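Local coordinates for DUF1611 domain-containing protein (PDB 2OBN) that is of unknown function but pairs a Rossmann-like domain with a P-loop NTPase-like domain, and so may bind a nucleotide, at residues L187-T192 / L229-Q234; R153-V158 / P254-L259. The protein carries 2 engineered substitutions. All coordinates share one frame; numbering follows the deposited sequence.

Both contacts lie in the parallel sheet of the P-loop domain, whose first four strands, from one edge, are 184-187, 228-231, 153-159 and 256-262. Contact 1 joins the first two and the turns that leave them; contact 2 joins the next two, and the contact centres are about 12 Å apart. Strands 228-231 and 153-159 are neighbours, so the sheet is continuous through both: Leu229 N lies 2.8 Å from Arg153 O, and Ile231 N lies 2.9 Å from Val155 O, both probable hydrogen bonds. Along the chain, contact 1 is nested within the loop that contact 2 closes. A bound phosphate, probably from crystallisation, sits about 5 Å from the side chain of Glu232 in contact 1.

Contact 1. Residues L187-T192 / L229-Q234; sequences LATGQT and LHIEGQ
Two main-chain hydrogen bonds join the ends of parallel strands 184-187 and 228-231. Leu187 N donates to His230 O (2.9 Å), while Leu187 O takes Glu232 N almost along its C=O axis. Past the strands, side chains take over the polar bonding. Glu232 reaches across with its chain extended (chi1 175°, chi2 -177°), and OE1 accepts Thr189 N at 2.9 Å, approached from above the carboxylate plane. Thr189 OG1, in the crowded position between its own N and carbonyl carbon (chi1 60°), donates to Glu232 O at 2.7 Å and accepts from Gln234 NE2 at 2.9 Å. That hydroxyl lies in the Gln234 amide plane, and the bend at chi2 turns the amide back toward it. Thr189 is thus held by both its amide and its hydroxyl. The apolar contacts lie on the side covered by helices 208-222 and 245-252: Leu187 CD1 meets Leu229 CD2 at 3.7 Å, the chains crossing obliquely, and Thr189 CG2 meets Ile231 CG2 at 3.8 Å. Gly190 occupies the N-cap position of helix 191-197. P-loop folds bind their ligands at the C-terminal edge of the parallel sheet, and the phosphate near Glu232, though probably from crystallisation, is consistent with a pocket there.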
ATOM      1  N   LEU B 187      14.955 -12.619   1.338  1.00 39.16           N
ATOM      2  CA  LEU B 187      13.611 -12.544   0.724  1.00 37.76           C
ATOM      3  C   LEU B 187      13.450 -11.265  -0.067  1.00 37.36           C
ATOM      4  O   LEU B 187      13.583 -10.176   0.472  1.00 38.37           O
ATOM      5  CB  LEU B 187      12.526 -12.637   1.789  1.00 38.77           C
ATOM      6  CG  LEU B 187      12.480 -13.971   2.525  1.00 38.69           C
ATOM      7  CD1 LEU B 187      11.438 -13.914   3.613  1.00 41.58           C
ATOM      8  CD2 LEU B 187      12.197 -15.104   1.569  1.00 40.09           C
ATOM      9  N   ALA B 188      13.173 -11.414  -1.357  1.00 36.73           N
ATOM     10  CA  ALA B 188      13.062 -10.291  -2.277  1.00 36.61           C
ATOM     11  C   ALA B 188      11.673  -9.686  -2.229  1.00 36.42           C
ATOM     12  O   ALA B 188      10.688 -10.410  -2.176  1.00 35.87           O
ATOM     13  CB  ALA B 188      13.384 -10.741  -3.707  1.00 36.43           C
ATOM     14  N   THR B 189      11.621  -8.355  -2.282  1.00 36.85           N
ATOM     15  CA  THR B 189      10.384  -7.594  -2.187  1.00 37.97           C
ATOM     16  C   THR B 189      10.212  -6.521  -3.309  1.00 39.77           C
ATOM     17  O   THR B 189       9.283  -5.697  -3.253  1.00 39.78           O
ATOM     18  CB  THR B 189      10.336  -6.896  -0.839  1.00 38.77           C
ATOM     19  OG1 THR B 189      11.465  -6.023  -0.736  1.00 38.43           O
ATOM     20  CG2 THR B 189      10.372  -7.912   0.294  1.00 39.76           C
ATOM     21  N   GLY B 190      11.093  -6.543  -4.317  1.00 39.46           N
ATOM     22  CA  GLY B 190      11.029  -5.620  -5.451  1.00 39.05           C
ATOM     23  C   GLY B 190      11.396  -6.372  -6.718  1.00 40.07           C
ATOM     24  O   GLY B 190      11.889  -7.505  -6.647  1.00 38.67           O
ATOM     25  N   GLN B 191      11.147  -5.762  -7.877  1.00 42.23           N
ATOM     26  CA  GLN B 191      11.413  -6.434  -9.182  1.00 43.40           C
ATOM     27  C   GLN B 191      12.879  -6.874  -9.358  1.00 42.07           C
ATOM     28  O   GLN B 191      13.151  -7.995  -9.826  1.00 41.49           O
ATOM     29  CB  GLN B 191      10.921  -5.596 -10.394  1.00 44.35           C
ATOM     30  CG  GLN B 191      11.677  -4.286 -10.733  1.00 47.00           C
ATOM     31  CD  GLN B 191      11.394  -3.175  -9.758  1.00 50.49           C
ATOM     32  OE1 GLN B 191      10.513  -3.297  -8.907  1.00 53.49           O
ATOM     33  NE2 GLN B 191      12.128  -2.077  -9.877  1.00 41.59           N
ATOM     34  N   THR B 192      13.812  -6.005  -8.966  1.00 41.82           N
ATOM     35  CA  THR B 192      15.240  -6.329  -9.032  1.00 41.35           C
ATOM     36  C   THR B 192      15.554  -7.537  -8.172  1.00 40.77           C
ATOM     37  O   THR B 192      16.206  -8.480  -8.625  1.00 39.57           O
ATOM     38  CB  THR B 192      16.112  -5.166  -8.542  1.00 41.51           C
ATOM     39  OG1 THR B 192      15.849  -4.008  -9.335  1.00 43.33           O
ATOM     40  CG2 THR B 192      17.586  -5.509  -8.632  1.00 39.06           C
ATOM     41  N   LEU B 229      15.621 -14.689   8.697  1.00 39.12           N
ATOM     42  CA  LEU B 229      15.094 -14.184   7.435  1.00 38.11           C
ATOM     43  C   LEU B 229      15.523 -12.734   7.293  1.00 37.48           C
ATOM     44  O   LEU B 229      15.381 -11.953   8.236  1.00 38.21           O
ATOM     45  CB  LEU B 229      13.566 -14.295   7.368  1.00 39.35           C
ATOM     46  CG  LEU B 229      12.973 -15.618   6.853  1.00 40.13           C
ATOM     47  CD1 LEU B 229      13.490 -16.808   7.568  1.00 45.72           C
ATOM     48  CD2 LEU B 229      11.478 -15.581   6.925  1.00 37.13           C
ATOM     49  N   HIS B 230      16.064 -12.395   6.122  1.00 36.82           N
ATOM     50  CA  HIS B 230      16.461 -11.026   5.782  1.00 38.06           C
ATOM     51  C   HIS B 230      15.486 -10.482   4.737  1.00 38.01           C
ATOM     52  O   HIS B 230      15.607 -10.786   3.550  1.00 37.67           O
ATOM     53  CB  HIS B 230      17.883 -10.996   5.214  1.00 38.66           C
ATOM     54  CG  HIS B 230      18.891 -11.665   6.092  1.00 37.72           C
ATOM     55  ND1 HIS B 230      19.639 -10.981   7.024  1.00 36.76           N
ATOM     56  CD2 HIS B 230      19.245 -12.969   6.205  1.00 38.53           C
ATOM     57  CE1 HIS B 230      20.421 -11.835   7.664  1.00 39.65           C
ATOM     58  NE2 HIS B 230      20.203 -13.047   7.184  1.00 37.43           N
ATOM     59  N   ILE B 231      14.514  -9.694   5.182  1.00 38.43           N
ATOM     60  CA  ILE B 231      13.528  -9.127   4.278  1.00 38.42           C
ATOM     61  C   ILE B 231      14.049  -7.825   3.624  1.00 38.09           C
ATOM     62  O   ILE B 231      14.383  -6.851   4.315  1.00 37.42           O
ATOM     63  CB  ILE B 231      12.169  -8.882   4.981  1.00 38.30           C
ATOM     64  CG1 ILE B 231      11.607 -10.172   5.620  1.00 39.56           C
ATOM     65  CG2 ILE B 231      11.136  -8.330   3.973  1.00 40.85           C
ATOM     66  CD1 ILE B 231      12.002 -10.444   7.049  1.00 40.84           C
ATOM     67  N   GLU B 232      14.133  -7.836   2.291  1.00 37.06           N
ATOM     68  CA  GLU B 232      14.553  -6.670   1.523  1.00 37.36           C
ATOM     69  C   GLU B 232      13.617  -5.494   1.808  1.00 37.77           C
ATOM     70  O   GLU B 232      12.403  -5.629   1.713  1.00 38.06           O
ATOM     71  CB  GLU B 232      14.530  -6.976   0.015  1.00 37.24           C
ATOM     72  CG  GLU B 232      14.842  -5.762  -0.870  1.00 36.33           C
ATOM     73  CD  GLU B 232      14.755  -6.034  -2.357  1.00 37.56           C
ATOM     74  OE1 GLU B 232      14.251  -7.103  -2.744  1.00 34.20           O
ATOM     75  OE2 GLU B 232      15.166  -5.144  -3.144  1.00 38.12           O
ATOM     76  N   GLY B 233      14.183  -4.354   2.174  1.00 37.73           N
ATOM     77  CA  GLY B 233      13.392  -3.168   2.400  1.00 39.55           C
ATOM     78  C   GLY B 233      12.985  -2.476   1.104  1.00 39.63           C
ATOM     79  O   GLY B 233      13.591  -2.693   0.031  1.00 39.34           O
ATOM     80  N   GLN B 234      11.940  -1.657   1.213  1.00 38.73           N
ATOM     81  CA  GLN B 234      11.431  -0.851   0.105  1.00 39.25           C
ATOM     82  C   GLN B 234      10.845   0.441   0.669  1.00 39.32           C
ATOM     83  O   GLN B 234      10.279   0.464   1.768  1.00 39.71           O
ATOM     84  CB  GLN B 234      10.340  -1.571  -0.689  1.00 38.47           C
ATOM     85  CG  GLN B 234      10.678  -2.939  -1.246  1.00 38.96           C
ATOM     86  CD  GLN B 234      11.669  -2.916  -2.396  1.00 40.54           C
ATOM     87  OE1 GLN B 234      11.959  -1.860  -2.975  1.00 39.17           O
ATOM     88  NE2 GLN B 234      12.170  -4.100  -2.759  1.00 34.88           N
TER

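Contact 2. Residues R153-V158 / P254-L259; sequences RRVLTV and PTQLVL
Arg153 and Arg154 approach the start of the neighbouring strand in different ways. Arg154 bends at chi3 (-59°), bringing one guanidinium face over Thr255 CG2, with NH2 3.5 Å from that methyl; the same NH2 bonds Gln253 O. Arg153 runs extended from CG to NE and crosses Gln256 obliquely, its guanidinium 29° from the amide plane; both groups also bond the C-terminal Asn349. Between the arginines, Thr255 OG1, in the crowded position (chi1 53°), accepts Arg154 N at 2.8 Å and donates to Gln256 OE1 at 2.6 Å from above the amide plane. An alanine here, lacking both the hydroxyl and the methyl, would probably loosen the tie between Arg154 N and Gln256 OE1 and leave the Arg154 guanidinium less firmly packed. Arg154 O takes Thr255 N on a lone pair at 2.7 Å and Gln256 N only weakly, a fork from which regular parallel pairing begins. Farther along, Leu156 and Leu257 lie side by side, pointing the same way, with CB of Leu156 3.8 Å from CD2 of Leu257; Val158 CG2 meets Leu259 CD1 at 4.0 Å nearly at right angles. Helix 279-291 packs on this leucine side. On the other, Val155 CG1 crosses Val258 CG2 obliquely at 3.9 Å, beneath helix 340-347. Central parallel strands buried between helices are characteristic of the three-layer alpha/beta/alpha core of P-loop NTPase-like domains.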
ATOM      1  N   ARG B 153      14.564 -15.341  13.428  1.00 41.12           N
ATOM      2  CA  ARG B 153      14.686 -13.881  13.492  1.00 41.38           C
ATOM      3  C   ARG B 153      14.205 -13.358  12.140  1.00 39.90           C
ATOM      4  O   ARG B 153      14.335 -14.045  11.110  1.00 38.03           O
ATOM      5  CB  ARG B 153      16.120 -13.436  13.763  1.00 40.55           C
ATOM      6  CG  ARG B 153      16.521 -13.503  15.232  1.00 43.35           C
ATOM      7  CD  ARG B 153      17.936 -12.984  15.403  1.00 50.53           C
ATOM      8  NE  ARG B 153      18.230 -12.570  16.778  1.00 50.67           N
ATOM      9  CZ  ARG B 153      18.559 -13.389  17.768  1.00 54.01           C
ATOM     10  NH1 ARG B 153      18.627 -14.702  17.582  1.00 59.70           N
ATOM     11  NH2 ARG B 153      18.799 -12.888  18.968  1.00 58.74           N
ATOM     12  N   ARG B 154      13.615 -12.168  12.166  1.00 38.67           N
ATOM     13  CA  ARG B 154      13.092 -11.521  10.977  1.00 37.89           C
ATOM     14  C   ARG B 154      13.598 -10.080  10.984  1.00 38.73           C
ATOM     15  O   ARG B 154      13.132  -9.241  11.756  1.00 39.21           O
ATOM     16  CB  ARG B 154      11.576 -11.614  10.942  1.00 36.39           C
ATOM     17  CG  ARG B 154      11.087 -13.067  10.965  1.00 36.95           C
ATOM     18  CD  ARG B 154       9.614 -13.201  11.083  1.00 35.57           C
ATOM     19  NE  ARG B 154       9.076 -12.575  12.286  1.00 36.80           N
ATOM     20  CZ  ARG B 154       9.088 -13.103  13.507  1.00 38.64           C
ATOM     21  NH1 ARG B 154       9.613 -14.297  13.735  1.00 43.34           N
ATOM     22  NH2 ARG B 154       8.554 -12.416  14.521  1.00 37.55           N
ATOM     23  N   VAL B 155      14.585  -9.839  10.123  1.00 39.08           N
ATOM     24  CA  VAL B 155      15.279  -8.574  10.023  1.00 38.64           C
ATOM     25  C   VAL B 155      14.887  -7.849   8.748  1.00 38.82           C
ATOM     26  O   VAL B 155      15.095  -8.360   7.642  1.00 37.73           O
ATOM     27  CB  VAL B 155      16.818  -8.791  10.002  1.00 39.90           C
ATOM     28  CG1 VAL B 155      17.559  -7.454  10.123  1.00 36.99           C
ATOM     29  CG2 VAL B 155      17.247  -9.756  11.126  1.00 41.21           C
ATOM     30  N   LEU B 156      14.304  -6.667   8.930  1.00 37.26           N
ATOM     31  CA  LEU B 156      13.900  -5.809   7.845  1.00 37.66           C
ATOM     32  C   LEU B 156      14.818  -4.589   7.762  1.00 37.71           C
ATOM     33  O   LEU B 156      15.067  -3.914   8.767  1.00 35.16           O
ATOM     34  CB  LEU B 156      12.470  -5.306   8.080  1.00 38.24           C
ATOM     35  CG  LEU B 156      11.925  -4.287   7.068  1.00 39.13           C
ATOM     36  CD1 LEU B 156      11.866  -4.920   5.671  1.00 38.31           C
ATOM     37  CD2 LEU B 156      10.545  -3.780   7.499  1.00 38.04           C
ATOM     38  N   THR B 157      15.317  -4.314   6.560  1.00 37.22           N
ATOM     39  CA  THR B 157      16.059  -3.098   6.322  1.00 37.00           C
ATOM     40  C   THR B 157      15.024  -2.034   6.027  1.00 37.14           C
ATOM     41  O   THR B 157      14.049  -2.287   5.316  1.00 36.34           O
ATOM     42  CB  THR B 157      17.083  -3.216   5.166  1.00 37.44           C
ATOM     43  OG1 THR B 157      16.538  -4.004   4.107  1.00 35.59           O
ATOM     44  CG2 THR B 157      18.355  -3.875   5.664  1.00 35.73           C
ATOM     45  N   VAL B 158      15.208  -0.874   6.646  1.00 38.31           N
ATOM     46  CA  VAL B 158      14.335   0.286   6.466  1.00 37.99           C
ATOM     47  C   VAL B 158      15.258   1.428   6.068  1.00 38.28           C
ATOM     48  O   VAL B 158      16.468   1.318   6.272  1.00 40.84           O
ATOM     49  CB  VAL B 158      13.478   0.575   7.744  1.00 38.46           C
ATOM     50  CG1 VAL B 158      12.535  -0.602   8.004  1.00 40.18           C
ATOM     51  CG2 VAL B 158      14.330   0.816   8.978  1.00 35.10           C
ATOM     52  N   PRO B 254       8.710  -7.944  12.054  1.00 38.80           N
ATOM     53  CA  PRO B 254      10.155  -8.086  12.262  1.00 37.86           C
ATOM     54  C   PRO B 254      10.585  -8.152  13.720  1.00 37.62           C
ATOM     55  O   PRO B 254       9.950  -7.544  14.591  1.00 37.88           O
ATOM     56  CB  PRO B 254      10.735  -6.822  11.593  1.00 38.96           C
ATOM     57  CG  PRO B 254       9.594  -5.831  11.511  1.00 36.87           C
ATOM     58  CD  PRO B 254       8.342  -6.653  11.442  1.00 39.84           C
ATOM     59  N   THR B 255      11.668  -8.884  13.972  1.00 37.13           N
ATOM     60  CA  THR B 255      12.259  -8.975  15.322  1.00 37.01           C
ATOM     61  C   THR B 255      13.301  -7.851  15.518  1.00 35.79           C
ATOM     62  O   THR B 255      13.482  -7.353  16.627  1.00 36.99           O
ATOM     63  CB  THR B 255      12.854 -10.370  15.581  1.00 36.09           C
ATOM     64  OG1 THR B 255      13.754 -10.712  14.524  1.00 34.89           O
ATOM     65  CG2 THR B 255      11.752 -11.405  15.624  1.00 34.04           C
ATOM     66  N   GLN B 256      13.978  -7.462  14.443  1.00 36.06           N
ATOM     67  CA  GLN B 256      14.944  -6.350  14.468  1.00 37.58           C
ATOM     68  C   GLN B 256      14.874  -5.554  13.164  1.00 38.46           C
ATOM     69  O   GLN B 256      14.529  -6.094  12.106  1.00 38.94           O
ATOM     70  CB  GLN B 256      16.398  -6.832  14.623  1.00 37.71           C
ATOM     71  CG  GLN B 256      16.765  -7.570  15.916  1.00 37.34           C
ATOM     72  CD  GLN B 256      16.270  -9.001  15.969  1.00 36.39           C
ATOM     73  OE1 GLN B 256      16.067  -9.644  14.936  1.00 40.48           O
ATOM     74  NE2 GLN B 256      16.061  -9.509  17.181  1.00 32.58           N
ATOM     75  N   LEU B 257      15.201  -4.268  13.260  1.00 38.14           N
ATOM     76  CA  LEU B 257      15.267  -3.385  12.110  1.00 38.19           C
ATOM     77  C   LEU B 257      16.698  -2.888  11.979  1.00 38.47           C
ATOM     78  O   LEU B 257      17.387  -2.726  12.982  1.00 38.33           O
ATOM     79  CB  LEU B 257      14.352  -2.170  12.295  1.00 37.95           C
ATOM     80  CG  LEU B 257      12.848  -2.454  12.462  1.00 41.62           C
ATOM     81  CD1 LEU B 257      12.085  -1.180  12.824  1.00 39.55           C
ATOM     82  CD2 LEU B 257      12.246  -3.114  11.228  1.00 39.25           C
ATOM     83  N   VAL B 258      17.140  -2.682  10.742  1.00 38.47           N
ATOM     84  CA  VAL B 258      18.438  -2.072  10.452  1.00 38.25           C
ATOM     85  C   VAL B 258      18.117  -0.858   9.586  1.00 38.14           C
ATOM     86  O   VAL B 258      17.471  -0.979   8.528  1.00 40.35           O
ATOM     87  CB  VAL B 258      19.393  -3.040   9.716  1.00 39.26           C
ATOM     88  CG1 VAL B 258      20.663  -2.322   9.264  1.00 38.70           C
ATOM     89  CG2 VAL B 258      19.736  -4.223  10.610  1.00 39.45           C
ATOM     90  N   LEU B 259      18.503   0.319  10.057  1.00 36.62           N
ATOM     91  CA  LEU B 259      18.216   1.557   9.349  1.00 37.21           C
ATOM     92  C   LEU B 259      19.351   1.897   8.377  1.00 35.93           C
ATOM     93  O   LEU B 259      20.493   1.999   8.782  1.00 35.26           O
ATOM     94  CB  LEU B 259      17.998   2.706  10.354  1.00 37.25           C
ATOM     95  CG  LEU B 259      17.717   4.117   9.798  1.00 38.80           C
ATOM     96  CD1 LEU B 259      16.505   4.127   8.877  1.00 37.45           C
ATOM     97  CD2 LEU B 259      17.526   5.116  10.926  1.00 37.22           C
TER